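Local coordinates for protein beta-porphyranase (Bacteroides plebeius, PDB 4AWD) that cleaves the sulfated red-algal polysaccharide porphyran at its beta-D-galactopyranose-(1->4)-alpha-L-galactopyranose-6-sulfate linkages, releasing mostly disaccharides, at residues Y243-W246 with T252-F255; S72-N77 with V127-H132; P81-A86 with T101-T106. All coordinates share one frame; numbering follows the deposited sequence.

Contact 1: residues Y243-W246 with T252-F255; sequences YGCW and TVKF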
# COMPACT_ATOMS: atom_id res chain seq x y z
N TYR A 243 5.70 3.40 8.92
CA TYR A 243 4.89 2.19 8.74
C TYR A 243 5.70 1.18 7.93
O TYR A 243 6.03 1.42 6.77
CB TYR A 243 3.56 2.50 8.03
CG TYR A 243 2.72 3.55 8.72
CD1 TYR A 243 1.82 3.19 9.73
CD2 TYR A 243 2.81 4.90 8.36
CE1 TYR A 243 1.04 4.14 10.37
CE2 TYR A 243 2.04 5.87 9.01
CZ TYR A 243 1.15 5.47 10.01
OH TYR A 243 0.38 6.41 10.65
N GLY A 244 6.01 0.06 8.56
CA GLY A 244 6.98 -0.86 8.01
C GLY A 244 6.62 -2.31 8.12
O GLY A 244 5.88 -2.75 9.01
N CYS A 245 7.15 -3.07 7.18
CA CYS A 245 6.94 -4.48 7.15
C CYS A 245 8.28 -5.19 7.03
O CYS A 245 9.12 -4.80 6.20
CB CYS A 245 6.11 -4.83 5.93
SG CYS A 245 5.81 -6.55 5.86
N TRP A 246 8.48 -6.22 7.84
CA TRP A 246 9.52 -7.19 7.59
C TRP A 246 8.86 -8.40 6.93
O TRP A 246 8.22 -9.21 7.60
CB TRP A 246 10.25 -7.61 8.87
CG TRP A 246 11.39 -8.56 8.63
CD1 TRP A 246 11.72 -9.19 7.45
CD2 TRP A 246 12.35 -9.01 9.59
NE1 TRP A 246 12.83 -9.99 7.62
CE2 TRP A 246 13.23 -9.90 8.93
CE3 TRP A 246 12.56 -8.75 10.95
CZ2 TRP A 246 14.30 -10.53 9.58
CZ3 TRP A 246 13.62 -9.37 11.60
CH2 TRP A 246 14.48 -10.25 10.91
N THR A 252 5.24 -15.49 6.49
CA THR A 252 5.41 -14.62 7.66
C THR A 252 5.75 -13.18 7.31
O THR A 252 6.75 -12.90 6.65
CB THR A 252 6.51 -15.16 8.57
OG1 THR A 252 6.41 -16.59 8.61
CG2 THR A 252 6.40 -14.59 9.99
N VAL A 253 4.91 -12.27 7.77
CA VAL A 253 5.13 -10.84 7.59
C VAL A 253 4.92 -10.18 8.94
O VAL A 253 4.01 -10.55 9.67
CB VAL A 253 4.18 -10.24 6.54
CG1 VAL A 253 4.63 -8.85 6.20
CG2 VAL A 253 4.16 -11.08 5.26
N LYS A 254 5.79 -9.23 9.29
CA LYS A 254 5.77 -8.59 10.62
C LYS A 254 5.73 -7.07 10.51
O LYS A 254 6.54 -6.48 9.80
CB LYS A 254 6.99 -9.03 11.44
CG LYS A 254 7.13 -10.54 11.60
CD LYS A 254 8.23 -10.96 12.60
CE LYS A 254 8.19 -12.48 12.85
NZ LYS A 254 9.29 -13.01 13.75
N PHE A 255 4.83 -6.43 11.25
CA PHE A 255 4.58 -5.00 11.05
C PHE A 255 5.11 -4.08 12.14
O PHE A 255 5.07 -4.41 13.33
CB PHE A 255 3.09 -4.76 10.78
CG PHE A 255 2.58 -5.51 9.60
CD1 PHE A 255 2.73 -5.00 8.32
CD2 PHE A 255 1.99 -6.77 9.76
CE1 PHE A 255 2.28 -5.72 7.21
CE2 PHE A 255 1.53 -7.49 8.66
CZ PHE A 255 1.68 -6.96 7.37

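Contact 2: residues S72-N77 with V127-H132; sequences SPYWTN and VKNQAH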
# COMPACT_ATOMS: atom_id res chain seq x y z
N SER A 72 0.15 4.45 -11.93
CA SER A 72 0.28 2.99 -11.96
C SER A 72 -0.35 2.39 -13.21
O SER A 72 -1.50 2.69 -13.53
CB SER A 72 -0.36 2.37 -10.72
OG SER A 72 -0.56 0.98 -10.92
N PRO A 73 0.39 1.53 -13.93
CA PRO A 73 -0.21 0.80 -15.06
C PRO A 73 -1.08 -0.39 -14.62
O PRO A 73 -1.72 -1.03 -15.46
CB PRO A 73 1.01 0.27 -15.80
CG PRO A 73 2.05 0.10 -14.75
CD PRO A 73 1.79 1.15 -13.69
N TYR A 74 -1.11 -0.67 -13.32
CA TYR A 74 -1.75 -1.90 -12.82
C TYR A 74 -3.19 -1.71 -12.35
O TYR A 74 -4.03 -2.57 -12.56
CB TYR A 74 -0.90 -2.50 -11.71
CG TYR A 74 0.55 -2.79 -12.12
CD1 TYR A 74 0.84 -3.74 -13.11
CD2 TYR A 74 1.62 -2.13 -11.51
CE1 TYR A 74 2.15 -4.02 -13.47
CE2 TYR A 74 2.93 -2.40 -11.85
CZ TYR A 74 3.19 -3.35 -12.83
OH TYR A 74 4.49 -3.63 -13.17
N TRP A 75 -3.46 -0.58 -11.70
CA TRP A 75 -4.78 -0.21 -11.28
C TRP A 75 -5.08 1.10 -12.00
O TRP A 75 -4.75 2.20 -11.53
CB TRP A 75 -4.81 -0.03 -9.77
CG TRP A 75 -6.18 0.05 -9.18
CD1 TRP A 75 -7.37 0.04 -9.86
CD2 TRP A 75 -6.51 0.22 -7.79
NE1 TRP A 75 -8.41 0.17 -8.98
CE2 TRP A 75 -7.92 0.27 -7.70
CE3 TRP A 75 -5.75 0.30 -6.61
CZ2 TRP A 75 -8.59 0.42 -6.48
CZ3 TRP A 75 -6.42 0.45 -5.39
CH2 TRP A 75 -7.83 0.51 -5.35
N THR A 76 -5.69 0.97 -13.17
CA THR A 76 -5.83 2.05 -14.14
C THR A 76 -7.06 2.93 -13.84
O THR A 76 -7.03 4.16 -13.99
CB THR A 76 -5.94 1.44 -15.55
OG1 THR A 76 -4.63 1.08 -16.00
CG2 THR A 76 -6.53 2.41 -16.55
N ASN A 77 -8.14 2.27 -13.44
CA ASN A 77 -9.38 2.94 -13.07
C ASN A 77 -9.70 2.70 -11.61
O ASN A 77 -9.90 1.55 -11.19
CB ASN A 77 -10.52 2.50 -13.99
CG ASN A 77 -10.23 2.82 -15.45
OD1 ASN A 77 -10.23 3.99 -15.86
ND2 ASN A 77 -9.95 1.78 -16.23
N VAL A 127 8.61 0.76 -10.86
CA VAL A 127 8.84 0.23 -12.20
C VAL A 127 9.20 -1.25 -12.12
O VAL A 127 8.69 -2.06 -12.87
CB VAL A 127 9.93 1.05 -12.95
CG1 VAL A 127 10.48 0.29 -14.16
CG2 VAL A 127 9.35 2.37 -13.38
N LYS A 128 10.07 -1.59 -11.18
CA LYS A 128 10.50 -2.95 -11.03
C LYS A 128 9.49 -3.67 -10.16
O LYS A 128 8.81 -3.05 -9.34
CB LYS A 128 11.91 -3.00 -10.45
CG LYS A 128 12.99 -2.46 -11.39
CD LYS A 128 14.27 -3.22 -11.13
CE LYS A 128 15.52 -2.56 -11.69
NZ LYS A 128 16.72 -3.44 -11.41
N ASN A 129 9.38 -4.98 -10.35
CA ASN A 129 8.41 -5.77 -9.64
C ASN A 129 9.02 -7.03 -8.99
O ASN A 129 8.37 -8.07 -8.93
CB ASN A 129 7.27 -6.15 -10.58
CG ASN A 129 7.75 -6.96 -11.77
OD1 ASN A 129 8.91 -7.34 -11.83
ND2 ASN A 129 6.85 -7.20 -12.73
N GLN A 130 10.24 -6.91 -8.50
CA GLN A 130 10.95 -8.05 -7.92
C GLN A 130 11.27 -7.83 -6.44
O GLN A 130 12.27 -8.37 -5.93
CB GLN A 130 12.26 -8.31 -8.70
CG GLN A 130 12.06 -8.62 -10.18
CD GLN A 130 11.31 -9.92 -10.38
OE1 GLN A 130 11.80 -10.98 -10.02
NE2 GLN A 130 10.10 -9.84 -10.96
N ALA A 131 10.44 -7.04 -5.77
CA ALA A 131 10.60 -6.86 -4.32
C ALA A 131 10.09 -8.11 -3.65
O ALA A 131 8.93 -8.47 -3.82
CB ALA A 131 9.85 -5.64 -3.84
N HIS A 132 10.98 -8.81 -2.92
CA HIS A 132 10.59 -10.02 -2.20
C HIS A 132 10.95 -9.91 -0.72
O HIS A 132 10.82 -8.83 -0.14
CB HIS A 132 11.21 -11.29 -2.83
CG HIS A 132 10.30 -12.48 -2.79
ND1 HIS A 132 10.49 -13.59 -3.59
CD2 HIS A 132 9.17 -12.72 -2.08
CE1 HIS A 132 9.53 -14.47 -3.35
NE2 HIS A 132 8.71 -13.97 -2.45
O HOH W 1 6.34 -2.84 -11.73
O HOH W 2 4.26 -6.62 -12.69

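Contact 3: residues P81-A86 with T101-T106; sequences PATFKA and TVLSPT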
# COMPACT_ATOMS: atom_id res chain seq x y z
N PRO A 81 -16.14 6.77 -6.41
CA PRO A 81 -16.06 7.79 -7.46
C PRO A 81 -14.69 8.46 -7.65
O PRO A 81 -14.64 9.56 -8.23
CB PRO A 81 -17.10 8.82 -6.99
CG PRO A 81 -17.16 8.65 -5.47
CD PRO A 81 -16.45 7.37 -5.10
N ALA A 82 -13.61 7.84 -7.18
CA ALA A 82 -12.26 8.40 -7.43
C ALA A 82 -11.41 7.51 -8.31
O ALA A 82 -11.38 6.29 -8.16
CB ALA A 82 -11.52 8.71 -6.13
N THR A 83 -10.67 8.12 -9.22
CA THR A 83 -9.67 7.39 -9.94
C THR A 83 -8.28 8.00 -9.68
O THR A 83 -8.09 8.67 -8.65
CB THR A 83 -10.05 7.23 -11.44
OG1 THR A 83 -9.04 6.45 -12.10
CG2 THR A 83 -10.24 8.57 -12.13
N PHE A 84 -7.32 7.76 -10.58
CA PHE A 84 -5.94 8.20 -10.36
C PHE A 84 -5.41 9.00 -11.54
O PHE A 84 -5.60 8.62 -12.68
CB PHE A 84 -5.03 7.00 -10.11
CG PHE A 84 -5.65 5.90 -9.25
CD1 PHE A 84 -5.86 6.10 -7.88
CD2 PHE A 84 -5.95 4.65 -9.80
CE1 PHE A 84 -6.42 5.08 -7.09
CE2 PHE A 84 -6.52 3.64 -9.05
CZ PHE A 84 -6.75 3.84 -7.68
N LYS A 85 -4.74 10.11 -11.27
CA LYS A 85 -4.12 10.86 -12.34
C LYS A 85 -2.66 11.14 -12.03
O LYS A 85 -2.29 11.39 -10.88
CB LYS A 85 -4.88 12.15 -12.58
CG LYS A 85 -6.32 11.96 -13.00
CD LYS A 85 -6.40 11.41 -14.41
CE LYS A 85 -7.83 11.39 -14.88
NZ LYS A 85 -8.13 10.31 -15.82
N ALA A 86 -1.84 11.11 -13.07
CA ALA A 86 -0.42 11.44 -12.95
C ALA A 86 -0.21 12.85 -12.41
O ALA A 86 0.71 13.08 -11.61
CB ALA A 86 0.30 11.27 -14.31
N THR A 101 -8.04 15.75 -5.67
CA THR A 101 -8.66 16.92 -6.29
C THR A 101 -10.02 16.54 -6.86
O THR A 101 -10.29 15.36 -7.12
CB THR A 101 -7.80 17.47 -7.45
OG1 THR A 101 -7.68 16.46 -8.46
CG2 THR A 101 -6.40 17.90 -6.95
N VAL A 102 -10.86 17.55 -7.04
CA VAL A 102 -12.06 17.44 -7.85
C VAL A 102 -11.64 17.08 -9.29
O VAL A 102 -10.72 17.67 -9.84
CB VAL A 102 -12.84 18.79 -7.83
CG1 VAL A 102 -13.92 18.82 -8.87
CG2 VAL A 102 -13.43 19.03 -6.43
N LEU A 103 -12.29 16.09 -9.88
CA LEU A 103 -12.01 15.75 -11.27
C LEU A 103 -13.05 16.40 -12.17
O LEU A 103 -14.23 16.13 -12.04
CB LEU A 103 -12.00 14.24 -11.50
CG LEU A 103 -11.69 13.85 -12.95
CD1 LEU A 103 -10.31 14.34 -13.36
CD2 LEU A 103 -11.81 12.38 -13.12
N SER A 104 -12.59 17.24 -13.09
CA SER A 104 -13.49 18.00 -13.95
C SER A 104 -12.89 18.16 -15.35
O SER A 104 -11.77 18.61 -15.48
CB SER A 104 -13.77 19.38 -13.35
OG SER A 104 -14.80 20.03 -14.08
N PRO A 105 -13.64 17.79 -16.39
CA PRO A 105 -14.97 17.21 -16.29
C PRO A 105 -14.99 15.82 -15.67
O PRO A 105 -13.98 15.10 -15.62
CB PRO A 105 -15.44 17.14 -17.76
CG PRO A 105 -14.22 17.29 -18.57
CD PRO A 105 -13.30 18.13 -17.79
N THR A 106 -16.15 15.47 -15.17
CA THR A 106 -16.50 14.13 -14.73
C THR A 106 -16.04 13.08 -15.77
O THR A 106 -15.92 13.40 -16.95
CB THR A 106 -18.03 14.15 -14.44
OG1 THR A 106 -18.25 14.25 -13.01
CG2 THR A 106 -18.74 13.01 -15.01

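Contact 1: residues Y243-W246 with T252-F255
Lys254 O is gripped by two donors from the facing strand. Trp246 N bonds to Lys254 O at 2.8 Å, nearly straight (166° at the hydrogen), while Cys245 CA adds a weaker C-H...O approach at 3.3 Å to the same oxygen. The return bond runs from Lys254 N to Trp246 O at 3.0 Å. Trp246 and Lys254 thus form an antiparallel hydrogen-bonded pair, and Cys245 with Phe255 the adjoining non-hydrogen-bonded one, in the beta hairpin of strands 241-249 and 252-257.

On the Cys245 and Phe255 face, the thiol is modelled anti to its own amide nitrogen (chi1 -179°), which brings SG obliquely up to the Phe255 ring, 4.5 Å from the centroid and 37° off the normal: a sulfur-aromatic contact. Phe255 CE1 is the ring atom nearest SG, at 3.9 Å. The modelled sulfur also stands too close to Val253 CG1, so its exact placement, and with it the fine geometry of the ring contact, is doubtful. Cys245 also packs on Ile179, and Phe255 on Leu177, both of strand 168-182, which carries the probable nucleophile Glu176 and proton donor Glu181.

On the other face the paired CB atoms of Trp246 and Lys254 lie 4.4 Å apart, but their ends diverge; the indole meets Trp48 edge-to-face.

The chemistry is therefore divided: reciprocal amide bonds satisfy the backbone at the Trp246-Lys254 pair, the thiol and phenyl ring supply a buried apolar surface packed against strand 168-182, and the partly exposed side chains occupy the reverse face.

Contact 2: residues S72-N77 with V127-H132
Tyr74 extends its hydroxyl toward Asn129 and Val127 of the other loop, while one face of its ring lies over Pro73 CG, which stands 3.8 Å above the plane at the ring centre. The approach stops short of direct bonding: Tyr74 OH is 4.3 Å from Asn129 ND2, and two waters fill the step. Water 1 lies in the plane of the phenol at its edge, modelled at 2.5 Å from Tyr74 OH, a length to be taken with caution, and donates to Val127 O at 2.7 Å. Water 2 sits 3.0 Å from Tyr74 OH and accepts from Asn129 ND2 at 2.7 Å. One phenolic oxygen is therefore tied through solvent to a backbone carbonyl and to a side-chain amide.

Each end of this bridge is positioned within its own loop. Ser72 OG accepts from Tyr74 N at 3.0 Å, the bond that defines an ST turn; Trp75 N makes a weak additional bond to the same oxygen, and His283 is a further partner. Across the water bridge, Gln130 NE2 donates to Asn129 OD1 at 2.9 Å and 175°. That donor lies 50° above the Asn129 carbonyl plane but in the amide plane of Gln130 itself, so the two amides are turned out of a common plane. With Asn129 CG set between its backbone N and carbonyl carbon (chi1 60°), the link is consistent with the nitrogen facing water 2.

Trp75, a probable substrate-binding residue, meets Phe84 edge-to-face. In the fold, this surface contact joins the loop between strands 68-69 and 82-84 to the one between 117-126 and 134-141, with Tyr74 stacked on Phe281 of strand 281-285 and touching Ala125 of strand 117-126.

Contact 3: residues P81-A86 with T101-T106
Leu103 divides its two methyl groups between Thr83 and Lys85. CD2 comes to 4.2 Å from Thr83 CG2, and CD1 to 4.1 Å from Lys85 CE, so the contact rests on carbon atoms alone, and its looseness is that of ordinary van der Waals packing. With CG turned directly opposite the amide nitrogen (chi1 -179°), the isobutyl group is carried toward the 81-86 segment, and a second torsion of 62° spreads the branches to both partners.

Lys85 takes a folded course. Its chain bends at the second torsion (-71°) and again near the end, and the lysine side chain crosses that of Leu103 at about a right angle, with CE touching CD1. The ammonium group goes on to a salt bridge with Glu107, beyond the corner that follows Leu103, leaving the aliphatic part of the lysine to meet the methyl. Thr83 likewise separates its functions: CG2 faces Leu103, whereas OG1 bonds to Gly78 N.

Both segments belong to the beta-sandwich (jelly-roll) fold of family GH16, and both strands pair with 117-126: 82-84 runs parallel to it and 95-107 antiparallel. Thr83 CA and Leu103 CA lie 8.8 Å apart, about twice the spacing of neighbouring strands, which is consistent with 117-126 passing between them. The side chains probably meet across strand 117-126, whose Tyr117 also touches Thr83. Just beyond Leu103 the chain turns a corner at Ser104 and Pro105, with a cis peptide bond before the proline. Thr83 lies about 7 Å, side chain to side chain, from Trp75, a probable substrate-binding residue.

Contact 3 is nested between the two segments of contact 2, and the hairpin of contact 1 follows both. The centres of contacts 2 and 3 are 20 Å apart, yet they touch: Trp75 O lies 3.2 Å from Phe84 CD2, so the loop with the probable substrate-binding Trp75 packs on strand 82-84. Contact 1 is also 20 Å from contact 2 between centres, but about 7 Å at the nearest atoms, without touching. Contacts 1 and 3, with centres about 32 Å and nearest atoms about 18 Å apart, fall on opposite sides of the chain's centre. Together they sample one GH16 domain, from the loops near the substrate site to the hairpin packed on strand 168-182.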